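Local coordinates for putative nucleotide-diphospho-sugar transferase (Desulfovibrio desulfuricans subsp. desulfuricans, PDB 3CGX), which is of unproven function but probably transfers a sugar from a nucleotide-diphospho-sugar donor, at residues V195-R203 against R220-I231; M2-V11 against D101-S111. One frame throughout, in Å; residues are numbered along the deposited sequence. Where two conformers were deposited one is given.

Interaction 1 of 2, residues V195-R203 against R220-I231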
loop_
_atom_site.group_PDB
_atom_site.type_symbol
_atom_site.label_atom_id
_atom_site.label_comp_id
_atom_site.label_asym_id
_atom_site.label_seq_id
_atom_site.Cartn_x
_atom_site.Cartn_y
_atom_site.Cartn_z
ATOM N N VAL A 195 -7.600 -14.455 -7.455
ATOM C CA VAL A 195 -7.192 -14.766 -8.819
ATOM C C VAL A 195 -8.009 -13.911 -9.808
ATOM O O VAL A 195 -7.537 -13.555 -10.898
ATOM C CB VAL A 195 -7.297 -16.284 -9.139
ATOM C CG1 VAL A 195 -8.795 -16.788 -9.225
ATOM C CG2 VAL A 195 -6.499 -16.578 -10.457
ATOM N N TRP A 196 -9.226 -13.554 -9.416
ATOM C CA TRP A 196 -10.079 -12.744 -10.282
ATOM C C TRP A 196 -9.441 -11.349 -10.408
ATOM O O TRP A 196 -9.318 -10.783 -11.496
ATOM C CB TRP A 196 -11.487 -12.634 -9.725
ATOM C CG TRP A 196 -12.222 -13.941 -9.394
ATOM C CD1 TRP A 196 -12.662 -14.342 -8.167
ATOM C CD2 TRP A 196 -12.649 -14.950 -10.305
ATOM N NE1 TRP A 196 -13.295 -15.529 -8.241
ATOM C CE2 TRP A 196 -13.345 -15.927 -9.545
ATOM C CE3 TRP A 196 -12.543 -15.108 -11.685
ATOM C CZ2 TRP A 196 -13.905 -17.090 -10.122
ATOM C CZ3 TRP A 196 -13.088 -16.228 -12.259
ATOM C CH2 TRP A 196 -13.779 -17.215 -11.478
ATOM N N ASP A 197 -9.023 -10.783 -9.284
ATOM C CA ASP A 197 -8.357 -9.493 -9.275
ATOM C C ASP A 197 -7.076 -9.534 -10.136
ATOM O O ASP A 197 -6.754 -8.568 -10.843
ATOM C CB ASP A 197 -7.952 -9.078 -7.848
ATOM C CG ASP A 197 -9.106 -8.884 -6.923
ATOM O OD1 ASP A 197 -10.193 -8.511 -7.349
ATOM O OD2 ASP A 197 -8.896 -9.082 -5.750
ATOM N N LEU A 198 -6.354 -10.662 -10.056
ATOM C CA LEU A 198 -5.105 -10.850 -10.821
ATOM C C LEU A 198 -5.400 -10.892 -12.333
ATOM O O LEU A 198 -4.643 -10.335 -13.173
ATOM C CB LEU A 198 -4.372 -12.131 -10.396
ATOM C CG LEU A 198 -2.922 -12.329 -10.849
ATOM C CD1 LEU A 198 -2.024 -11.365 -10.047
ATOM C CD2 LEU A 198 -2.393 -13.780 -10.670
ATOM N N ASN A 199 -6.484 -11.585 -12.679
ATOM C CA ASN A 199 -6.927 -11.646 -14.072
ATOM C C ASN A 199 -7.237 -10.250 -14.645
ATOM O O ASN A 199 -6.836 -9.914 -15.779
ATOM C CB ASN A 199 -8.133 -12.559 -14.189
ATOM C CG ASN A 199 -8.659 -12.667 -15.595
ATOM O OD1 ASN A 199 -9.499 -11.859 -15.987
ATOM N ND2 ASN A 199 -8.269 -13.735 -16.330
ATOM N N VAL A 200 -7.920 -9.433 -13.856
ATOM C CA VAL A 200 -8.253 -8.047 -14.277
ATOM C C VAL A 200 -6.989 -7.208 -14.365
ATOM O O VAL A 200 -6.811 -6.459 -15.353
ATOM C CB VAL A 200 -9.258 -7.370 -13.317
ATOM C CG1 VAL A 200 -9.437 -5.872 -13.682
ATOM C CG2 VAL A 200 -10.583 -8.154 -13.267
ATOM N N LEU A 201 -6.098 -7.363 -13.387
ATOM C CA LEU A 201 -4.816 -6.632 -13.376
ATOM C C LEU A 201 -4.104 -6.895 -14.701
ATOM O O LEU A 201 -3.598 -5.975 -15.375
ATOM C CB LEU A 201 -3.893 -7.035 -12.219
ATOM C CG LEU A 201 -2.473 -6.435 -12.095
ATOM C CD1 LEU A 201 -2.483 -4.915 -11.748
ATOM C CD2 LEU A 201 -1.606 -7.205 -11.045
ATOM N N TYR A 202 -4.076 -8.168 -15.064
ATOM C CA TYR A 202 -3.385 -8.652 -16.285
ATOM C C TYR A 202 -4.032 -8.138 -17.552
ATOM O O TYR A 202 -3.370 -7.576 -18.425
ATOM C CB TYR A 202 -3.364 -10.203 -16.310
ATOM C CG TYR A 202 -2.617 -10.846 -17.494
ATOM C CD1 TYR A 202 -1.341 -10.401 -17.869
ATOM C CD2 TYR A 202 -3.163 -11.917 -18.183
ATOM C CE1 TYR A 202 -0.656 -10.998 -18.918
ATOM C CE2 TYR A 202 -2.484 -12.520 -19.236
ATOM C CZ TYR A 202 -1.232 -12.034 -19.592
ATOM O OH TYR A 202 -0.569 -12.643 -20.598
ATOM N N ARG A 203 -5.342 -8.262 -17.642
ATOM C CA ARG A 203 -5.993 -7.993 -18.905
ATOM C C ARG A 203 -6.200 -6.505 -19.199
ATOM O O ARG A 203 -6.290 -6.119 -20.359
ATOM C CB ARG A 203 -7.284 -8.732 -18.984
ATOM C CG ARG A 203 -7.040 -10.260 -19.109
ATOM C CD ARG A 203 -8.247 -11.017 -18.761
ATOM N NE ARG A 203 -9.237 -10.883 -19.785
ATOM C CZ ARG A 203 -10.541 -11.033 -19.566
ATOM N NH1 ARG A 203 -11.018 -11.298 -18.342
ATOM N NH2 ARG A 203 -11.373 -10.915 -20.567
ATOM N N ARG A 220 2.551 -12.626 -17.727
ATOM C CA ARG A 220 2.645 -13.076 -19.120
ATOM C C ARG A 220 3.121 -14.540 -19.167
ATOM O O ARG A 220 2.602 -15.377 -19.938
ATOM C CB ARG A 220 3.569 -12.086 -19.879
ATOM C CG ARG A 220 3.506 -12.132 -21.330
ATOM C CD ARG A 220 4.277 -10.930 -21.812
ATOM N NE ARG A 220 5.675 -11.031 -21.395
ATOM C CZ ARG A 220 6.441 -10.006 -21.019
ATOM N NH1 ARG A 220 5.945 -8.771 -20.965
ATOM N NH2 ARG A 220 7.707 -10.229 -20.669
ATOM N N GLU A 221 4.093 -14.861 -18.318
ATOM C CA GLU A 221 4.578 -16.247 -18.187
ATOM C C GLU A 221 3.462 -17.164 -17.751
ATOM O O GLU A 221 3.442 -18.339 -18.117
ATOM C CB GLU A 221 5.689 -16.408 -17.139
ATOM C CG GLU A 221 7.006 -15.873 -17.497
ATOM C CD GLU A 221 8.023 -16.050 -16.361
ATOM O OE1 GLU A 221 7.817 -16.908 -15.448
ATOM O OE2 GLU A 221 9.032 -15.314 -16.407
ATOM N N ASN A 222 2.554 -16.607 -16.954
ATOM C CA ASN A 222 1.430 -17.366 -16.393
ATOM C C ASN A 222 0.140 -17.170 -17.182
ATOM O O ASN A 222 -0.968 -17.465 -16.702
ATOM C CB ASN A 222 1.290 -17.045 -14.887
ATOM C CG ASN A 222 2.342 -17.760 -14.060
ATOM O OD1 ASN A 222 2.200 -18.937 -13.782
ATOM N ND2 ASN A 222 3.447 -17.055 -13.725
ATOM N N ASP A 223 0.305 -16.776 -18.446
ATOM C CA ASP A 223 -0.845 -16.485 -19.315
ATOM C C ASP A 223 -1.901 -17.604 -19.334
ATOM O O ASP A 223 -3.113 -17.366 -19.114
ATOM C CB ASP A 223 -0.378 -16.160 -20.737
ATOM C CG ASP A 223 -1.550 -15.794 -21.655
ATOM O OD1 ASP A 223 -1.934 -14.600 -21.672
ATOM O OD2 ASP A 223 -2.150 -16.715 -22.222
ATOM N N ALA A 224 -1.446 -18.834 -19.560
ATOM C CA ALA A 224 -2.317 -19.976 -19.719
ATOM C C ALA A 224 -3.088 -20.302 -18.454
ATOM O O ALA A 224 -4.132 -20.948 -18.507
ATOM C CB ALA A 224 -1.514 -21.227 -20.177
ATOM N N LEU A 225 -2.502 -19.928 -17.325
ATOM C CA LEU A 225 -3.121 -20.140 -16.009
ATOM C C LEU A 225 -4.145 -19.008 -15.726
ATOM O O LEU A 225 -5.318 -19.245 -15.419
ATOM C CB LEU A 225 -2.046 -20.183 -14.930
ATOM C CG LEU A 225 -2.559 -20.263 -13.490
ATOM C CD1 LEU A 225 -3.489 -21.453 -13.315
ATOM C CD2 LEU A 225 -1.312 -20.262 -12.587
ATOM N N ILE A 226 -3.685 -17.785 -15.849
ATOM C CA ILE A 226 -4.519 -16.602 -15.544
ATOM C C ILE A 226 -5.765 -16.485 -16.392
ATOM O O ILE A 226 -6.838 -16.167 -15.882
ATOM C CB ILE A 226 -3.699 -15.299 -15.584
ATOM C CG1 ILE A 226 -2.617 -15.346 -14.524
ATOM C CG2 ILE A 226 -4.594 -14.045 -15.396
ATOM C CD1 ILE A 226 -1.598 -14.229 -14.714
ATOM N N ARG A 227 -5.644 -16.821 -17.670
ATOM C CA ARG A 227 -6.774 -16.770 -18.609
ATOM C C ARG A 227 -7.857 -17.860 -18.424
ATOM O O ARG A 227 -8.842 -17.894 -19.150
ATOM C CB ARG A 227 -6.235 -16.771 -20.058
ATOM C CG ARG A 227 -5.452 -15.489 -20.457
ATOM C CD ARG A 227 -6.186 -14.182 -20.174
ATOM N NE ARG A 227 -7.531 -14.165 -20.748
ATOM C CZ ARG A 227 -7.780 -13.820 -21.991
ATOM N NH1 ARG A 227 -6.760 -13.502 -22.766
ATOM N NH2 ARG A 227 -9.022 -13.809 -22.463
ATOM N N GLN A 228 -7.644 -18.756 -17.455
ATOM C CA GLN A 228 -8.632 -19.745 -17.068
ATOM C C GLN A 228 -9.550 -19.166 -15.972
ATOM O O GLN A 228 -10.468 -19.846 -15.509
ATOM C CB GLN A 228 -7.982 -21.026 -16.583
ATOM C CG GLN A 228 -7.248 -21.782 -17.698
ATOM C CD GLN A 228 -6.721 -23.088 -17.209
ATOM O OE1 GLN A 228 -7.442 -24.079 -17.208
ATOM N NE2 GLN A 228 -5.466 -23.115 -16.806
ATOM N N TYR A 229 -9.291 -17.919 -15.592
ATOM C CA TYR A 229 -10.093 -17.228 -14.552
ATOM C C TYR A 229 -10.586 -15.890 -15.062
ATOM O O TYR A 229 -10.568 -14.881 -14.363
ATOM C CB TYR A 229 -9.307 -17.122 -13.216
ATOM C CG TYR A 229 -8.950 -18.469 -12.664
ATOM C CD1 TYR A 229 -9.852 -19.172 -11.874
ATOM C CD2 TYR A 229 -7.772 -19.108 -13.046
ATOM C CE1 TYR A 229 -9.585 -20.418 -11.450
ATOM C CE2 TYR A 229 -7.504 -20.406 -12.618
ATOM C CZ TYR A 229 -8.414 -21.040 -11.785
ATOM O OH TYR A 229 -8.225 -22.343 -11.334
ATOM N N ASP A 230 -10.977 -15.862 -16.338
ATOM C CA ASP A 230 -11.488 -14.627 -16.917
ATOM C C ASP A 230 -12.814 -14.240 -16.279
ATOM O O ASP A 230 -13.706 -15.064 -16.130
ATOM C CB ASP A 230 -11.802 -14.765 -18.393
ATOM C CG ASP A 230 -10.578 -14.739 -19.288
ATOM O OD1 ASP A 230 -9.502 -14.391 -18.823
ATOM O OD2 ASP A 230 -10.740 -15.000 -20.503
ATOM N N ILE A 231 -12.949 -12.977 -15.960
ATOM C CA ILE A 231 -14.228 -12.455 -15.543
ATOM C C ILE A 231 -14.626 -11.448 -16.619
ATOM O O ILE A 231 -13.765 -10.757 -17.193
ATOM C CB ILE A 231 -14.192 -11.808 -14.121
ATOM C CG1 ILE A 231 -12.909 -11.060 -13.863
ATOM C CG2 ILE A 231 -14.231 -12.826 -13.015
ATOM C CD1 ILE A 231 -12.947 -10.377 -12.523
#
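Asn199 sends both N-H groups of its amide across to the C-terminal segment. With CG anti to the backbone N (chi1 180°), ND2 donates to Asp230 OD1 at 2.9 Å, almost straight (173°) and on the anti lone pair. Its second N-H goes to Ile226 O, 2.9 Å from ND2, reaching that oxygen from above the carbonyl plane; Tyr229 N, closing the type I turn 226-229, comes from the opposite face. The amide's OD1 accepts from Arg203 NH1 in the plane of the guanidinium, and the same nitrogen donates to Ile231 O (3.0 Å). Helix 195-204 is thereby joined to the C-terminal end of the modelled chain, and packs on helices 214-221 and 223-226. Asp230 OD1 has a second donor, Arg227 NE, on its syn lone pair (2.8 Å), while Arg227 NH2 binds OD2 of the same carboxylate. The guanidinium groups of Arg203 and Arg227 stack with planes 6° apart; Asp230 OD1, over a face of Arg203, forms a charge-only salt bridge with it and probably offsets the like charges. Farther along, Tyr202 OH donates to Asp223 OD1, 2.6 Å away and near the ring plane. Tyr229 turns its ring edge toward the face of the Trp196 six-membered ring, a T-shaped pair with centroids 6.0 Å apart.

Interaction 2 of 2, residues M2-V11 against D101-S111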
loop_
_atom_site.group_PDB
_atom_site.type_symbol
_atom_site.label_atom_id
_atom_site.label_comp_id
_atom_site.label_asym_id
_atom_site.label_seq_id
_atom_site.Cartn_x
_atom_site.Cartn_y
_atom_site.Cartn_z
HETATM N N MSE A 2 16.631 15.858 5.419
HETATM C CA MSE A 2 15.376 15.107 5.142
HETATM C C MSE A 2 14.367 15.959 4.373
HETATM O O MSE A 2 14.364 17.195 4.414
HETATM C CB MSE A 2 14.765 14.548 6.444
HETATM C CG MSE A 2 13.953 15.508 7.275
HETATM SE SE MSE A 2 13.176 14.622 8.873
HETATM C CE MSE A 2 11.524 15.661 8.889
ATOM N N SER A 3 13.555 15.253 3.607
ATOM C CA SER A 3 12.502 15.855 2.822
ATOM C C SER A 3 11.410 16.457 3.734
ATOM O O SER A 3 11.360 16.142 4.898
ATOM C CB SER A 3 11.900 14.771 1.912
ATOM O OG SER A 3 10.831 15.307 1.165
ATOM N N GLU A 4 10.552 17.334 3.203
ATOM C CA GLU A 4 9.360 17.777 3.931
ATOM C C GLU A 4 8.266 16.724 3.921
ATOM O O GLU A 4 7.340 16.768 4.731
ATOM C CB GLU A 4 8.744 19.021 3.287
ATOM C CG GLU A 4 9.623 20.257 3.305
ATOM C CD GLU A 4 8.939 21.420 2.605
ATOM O OE1 GLU A 4 7.717 21.302 2.309
ATOM O OE2 GLU A 4 9.620 22.440 2.352
ATOM N N SER A 5 8.395 15.780 2.994
ATOM C CA SER A 5 7.384 14.749 2.737
ATOM C C SER A 5 7.923 13.373 3.028
ATOM O O SER A 5 9.089 13.088 2.776
ATOM C CB SER A 5 6.982 14.756 1.262
ATOM O OG SER A 5 6.164 15.861 0.964
ATOM N N CYS A 6 7.055 12.520 3.526
ATOM C CA CYS A 6 7.418 11.135 3.769
ATOM C C CYS A 6 6.336 10.175 3.270
ATOM O O CYS A 6 5.147 10.441 3.395
ATOM C CB CYS A 6 7.683 10.883 5.267
ATOM S SG CYS A 6 8.541 9.261 5.508
ATOM N N ILE A 7 6.782 9.081 2.662
ATOM C CA ILE A 7 5.902 7.979 2.227
ATOM C C ILE A 7 6.133 6.780 3.129
ATOM O O ILE A 7 7.274 6.320 3.284
ATOM C CB ILE A 7 6.157 7.519 0.782
ATOM C CG1 ILE A 7 5.959 8.652 -0.230
ATOM C CG2 ILE A 7 5.298 6.302 0.444
ATOM C CD1 ILE A 7 6.770 8.400 -1.542
ATOM N N LEU A 8 5.070 6.343 3.793
ATOM C CA LEU A 8 5.102 5.134 4.606
ATOM C C LEU A 8 4.467 4.015 3.799
ATOM O O LEU A 8 3.272 4.051 3.471
ATOM C CB LEU A 8 4.366 5.311 5.906
ATOM C CG LEU A 8 4.720 6.534 6.733
ATOM C CD1 LEU A 8 3.784 6.695 7.961
ATOM C CD2 LEU A 8 6.229 6.518 7.101
ATOM N N PHE A 9 5.287 3.021 3.514
ATOM C CA PHE A 9 4.952 1.917 2.600
ATOM C C PHE A 9 4.827 0.606 3.381
ATOM O O PHE A 9 5.780 0.068 3.874
ATOM C CB PHE A 9 5.988 1.879 1.478
ATOM C CG PHE A 9 5.740 0.831 0.387
ATOM C CD1 PHE A 9 4.470 0.636 -0.155
ATOM C CD2 PHE A 9 6.795 0.104 -0.156
ATOM C CE1 PHE A 9 4.272 -0.260 -1.214
ATOM C CE2 PHE A 9 6.560 -0.827 -1.213
ATOM C CZ PHE A 9 5.284 -1.003 -1.700
ATOM N N PHE A 10 3.593 0.146 3.522
ATOM C CA PHE A 10 3.249 -1.009 4.347
ATOM C C PHE A 10 3.320 -2.286 3.541
ATOM O O PHE A 10 2.645 -2.447 2.513
ATOM C CB PHE A 10 1.845 -0.805 4.979
ATOM C CG PHE A 10 1.848 -0.111 6.307
ATOM C CD1 PHE A 10 2.660 0.989 6.555
ATOM C CD2 PHE A 10 0.978 -0.540 7.330
ATOM C CE1 PHE A 10 2.674 1.575 7.796
ATOM C CE2 PHE A 10 0.951 0.093 8.556
ATOM C CZ PHE A 10 1.795 1.134 8.804
ATOM N N VAL A 11 4.186 -3.184 4.023
ATOM C CA VAL A 11 4.561 -4.444 3.382
ATOM C C VAL A 11 4.627 -5.592 4.402
ATOM O O VAL A 11 4.618 -5.387 5.596
ATOM C CB VAL A 11 5.972 -4.299 2.672
ATOM C CG1 VAL A 11 5.971 -3.166 1.598
ATOM C CG2 VAL A 11 7.136 -4.076 3.710
ATOM N N ASP A 101 9.212 12.877 13.770
ATOM C CA ASP A 101 10.516 12.974 13.117
ATOM C C ASP A 101 10.659 14.320 12.419
ATOM O O ASP A 101 11.747 14.687 11.997
ATOM C CB ASP A 101 10.740 11.881 12.052
ATOM C CG ASP A 101 10.917 10.473 12.636
ATOM O OD1 ASP A 101 11.062 10.347 13.874
ATOM O OD2 ASP A 101 10.869 9.500 11.815
ATOM N N GLY A 102 9.556 15.038 12.269
ATOM C CA GLY A 102 9.618 16.371 11.677
ATOM C C GLY A 102 9.056 16.529 10.273
ATOM O O GLY A 102 9.173 17.600 9.700
ATOM N N TYR A 103 8.451 15.487 9.694
ATOM C CA TYR A 103 7.845 15.630 8.351
ATOM C C TYR A 103 6.623 16.525 8.407
ATOM O O TYR A 103 5.902 16.550 9.406
ATOM C CB TYR A 103 7.496 14.255 7.725
ATOM C CG TYR A 103 8.717 13.469 7.399
ATOM C CD1 TYR A 103 9.477 13.784 6.275
ATOM C CD2 TYR A 103 9.158 12.429 8.209
ATOM C CE1 TYR A 103 10.606 13.075 5.944
ATOM C CE2 TYR A 103 10.338 11.710 7.884
ATOM C CZ TYR A 103 11.046 12.047 6.748
ATOM O OH TYR A 103 12.194 11.367 6.363
ATOM N N ASP A 104 6.412 17.279 7.339
ATOM C CA ASP A 104 5.266 18.164 7.209
ATOM C C ASP A 104 4.059 17.458 6.613
ATOM O O ASP A 104 2.912 17.786 6.907
ATOM C CB ASP A 104 5.599 19.338 6.296
ATOM C CG ASP A 104 4.398 20.288 6.105
ATOM O OD1 ASP A 104 3.867 20.780 7.130
ATOM O OD2 ASP A 104 3.989 20.536 4.932
ATOM N N ARG A 105 4.340 16.572 5.687
ATOM C CA ARG A 105 3.305 15.876 4.950
ATOM C C ARG A 105 3.689 14.415 4.830
ATOM O O ARG A 105 4.795 14.088 4.438
ATOM C CB ARG A 105 3.154 16.453 3.544
ATOM C CG ARG A 105 2.571 17.887 3.469
ATOM C CD ARG A 105 2.707 18.395 2.054
ATOM N NE ARG A 105 4.041 18.936 1.829
ATOM C CZ ARG A 105 4.715 18.878 0.695
ATOM N NH1 ARG A 105 4.198 18.284 -0.367
ATOM N NH2 ARG A 105 5.926 19.418 0.633
ATOM N N VAL A 106 2.729 13.555 5.149
ATOM C CA VAL A 106 2.948 12.140 5.177
ATOM C C VAL A 106 1.806 11.376 4.537
ATOM O O VAL A 106 0.654 11.632 4.817
ATOM C CB VAL A 106 3.115 11.639 6.656
ATOM C CG1 VAL A 106 3.332 10.133 6.700
ATOM C CG2 VAL A 106 4.250 12.385 7.353
ATOM N N VAL A 107 2.159 10.453 3.643
ATOM C CA VAL A 107 1.175 9.530 3.074
ATOM C C VAL A 107 1.562 8.095 3.438
ATOM O O VAL A 107 2.738 7.718 3.458
ATOM C CB VAL A 107 0.951 9.701 1.511
ATOM C CG1 VAL A 107 0.474 11.159 1.162
ATOM C CG2 VAL A 107 2.163 9.366 0.780
ATOM N N LEU A 108 0.551 7.312 3.779
ATOM C CA LEU A 108 0.740 5.901 4.105
ATOM C C LEU A 108 -0.062 5.079 3.084
ATOM O O LEU A 108 -1.231 5.315 2.846
ATOM C CB LEU A 108 0.327 5.644 5.563
ATOM C CG LEU A 108 0.485 4.263 6.218
ATOM C CD1 LEU A 108 0.382 4.410 7.769
ATOM C CD2 LEU A 108 -0.541 3.301 5.697
HETATM N N MSE A 109 0.583 4.101 2.473
HETATM C CA MSE A 109 -0.078 3.281 1.507
HETATM C C MSE A 109 0.321 1.851 1.599
HETATM O O MSE A 109 1.394 1.523 2.107
HETATM C CB MSE A 109 0.270 3.808 0.128
HETATM C CG MSE A 109 1.707 3.618 -0.278
HETATM SE SE MSE A 109 2.009 4.688 -1.944
HETATM C CE MSE A 109 0.879 3.717 -3.156
ATOM N N GLY A 110 -0.543 1.001 1.070
ATOM C CA GLY A 110 -0.309 -0.430 1.077
ATOM C C GLY A 110 0.428 -0.931 -0.159
ATOM O O GLY A 110 0.809 -0.166 -1.052
ATOM N N SER A 111 0.599 -2.240 -0.216
ATOM C CA SER A 111 1.443 -2.824 -1.237
ATOM C C SER A 111 0.719 -3.834 -2.130
ATOM O O SER A 111 1.365 -4.697 -2.742
ATOM C CB SER A 111 2.639 -3.528 -0.555
ATOM O OG SER A 111 2.243 -4.258 0.570
HETATM O O HOH W 1 -0.467 -3.602 1.980
#
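Tyr103 holds its ring between Cys6 and the selenomethionine Met2: Cys6 CB lies 3.4 Å from the ring centroid over one face, a CH-pi contact, and the Met2 methyl, whose modelled place is doubtful because it also crowds Gly102, covers the opposite face. SG of Cys6 and SE of Met2 also lie over these faces, making sulfur-aromatic contacts. This clasp stands at the start of two neighbouring parallel strands, 5-11 and 105-109, in the mixed sheet of a GT-A-like, Rossmann-type fold. Their short axes run 15° apart, with Ser5 opposite Arg105 and Phe9 opposite Met109. The backbone bonds alternate between strands, from Cys6 N to Arg105 O, through Val107 N to Cys6 O, and on to Phe10 N with Met109 O. Before these bonds, Glu4 O accepts from both Asp104 N (2.8 Å) and Arg105 N (3.2 Å). Arg105 NH2 donates to Glu4 OE1 (3.1 Å) in a salt bridge near the guanidinium plane, whereas Ser5 OG sits over a guanidinium face.

On the side of Leu8 and Leu108, Leu108 CD2 stands over the centre of the Phe10 ring, 4.1 Å from its centroid, and Leu8 CD1 meets Val106 CG1 at 3.7 Å. Helix 87-100 covers this side through Met91, Met95 and Phe99. On the other, Ile7 and Val107 lie side by side against Leu125 of helix 118-127.

In the second shell, Leu125 O accepts from Arg105 NH1, and Asp53 from Tyr103 OH, fixing the ring's outer end. Ser111 OG also has Tyr36 OH as a partner, and an imidazole, probably from the crystallisation liquor, lies about 4 Å from the Ser111 side chain. With its OG between the backbone N and carbonyl carbon (chi1 43°), Ser111 donates to Phe10 O at 2.7 Å, in the carbonyl plane and on a lone pair.

How the interactions relate
Interactions 1 and 2 lie on opposite sides of the chain's centre, their own centres 32 Å apart and their nearest atoms about 9 Å apart, without touching. They share no helix or strand. Interaction 2 comes first along the chain and joins two central strands of the sheet, bringing together segments separated by 89 residues. Interaction 1 follows in series, within the last part of the model, and pairs helix 195-204 with segment 220-231 after only 16 intervening residues. One contact thus builds the interior of the sheet, while the other closes a local, partly buried helical unit; Val195 and Tyr229 of that unit both pack on Val26 of helix 21-27, tying it to the N-terminal half.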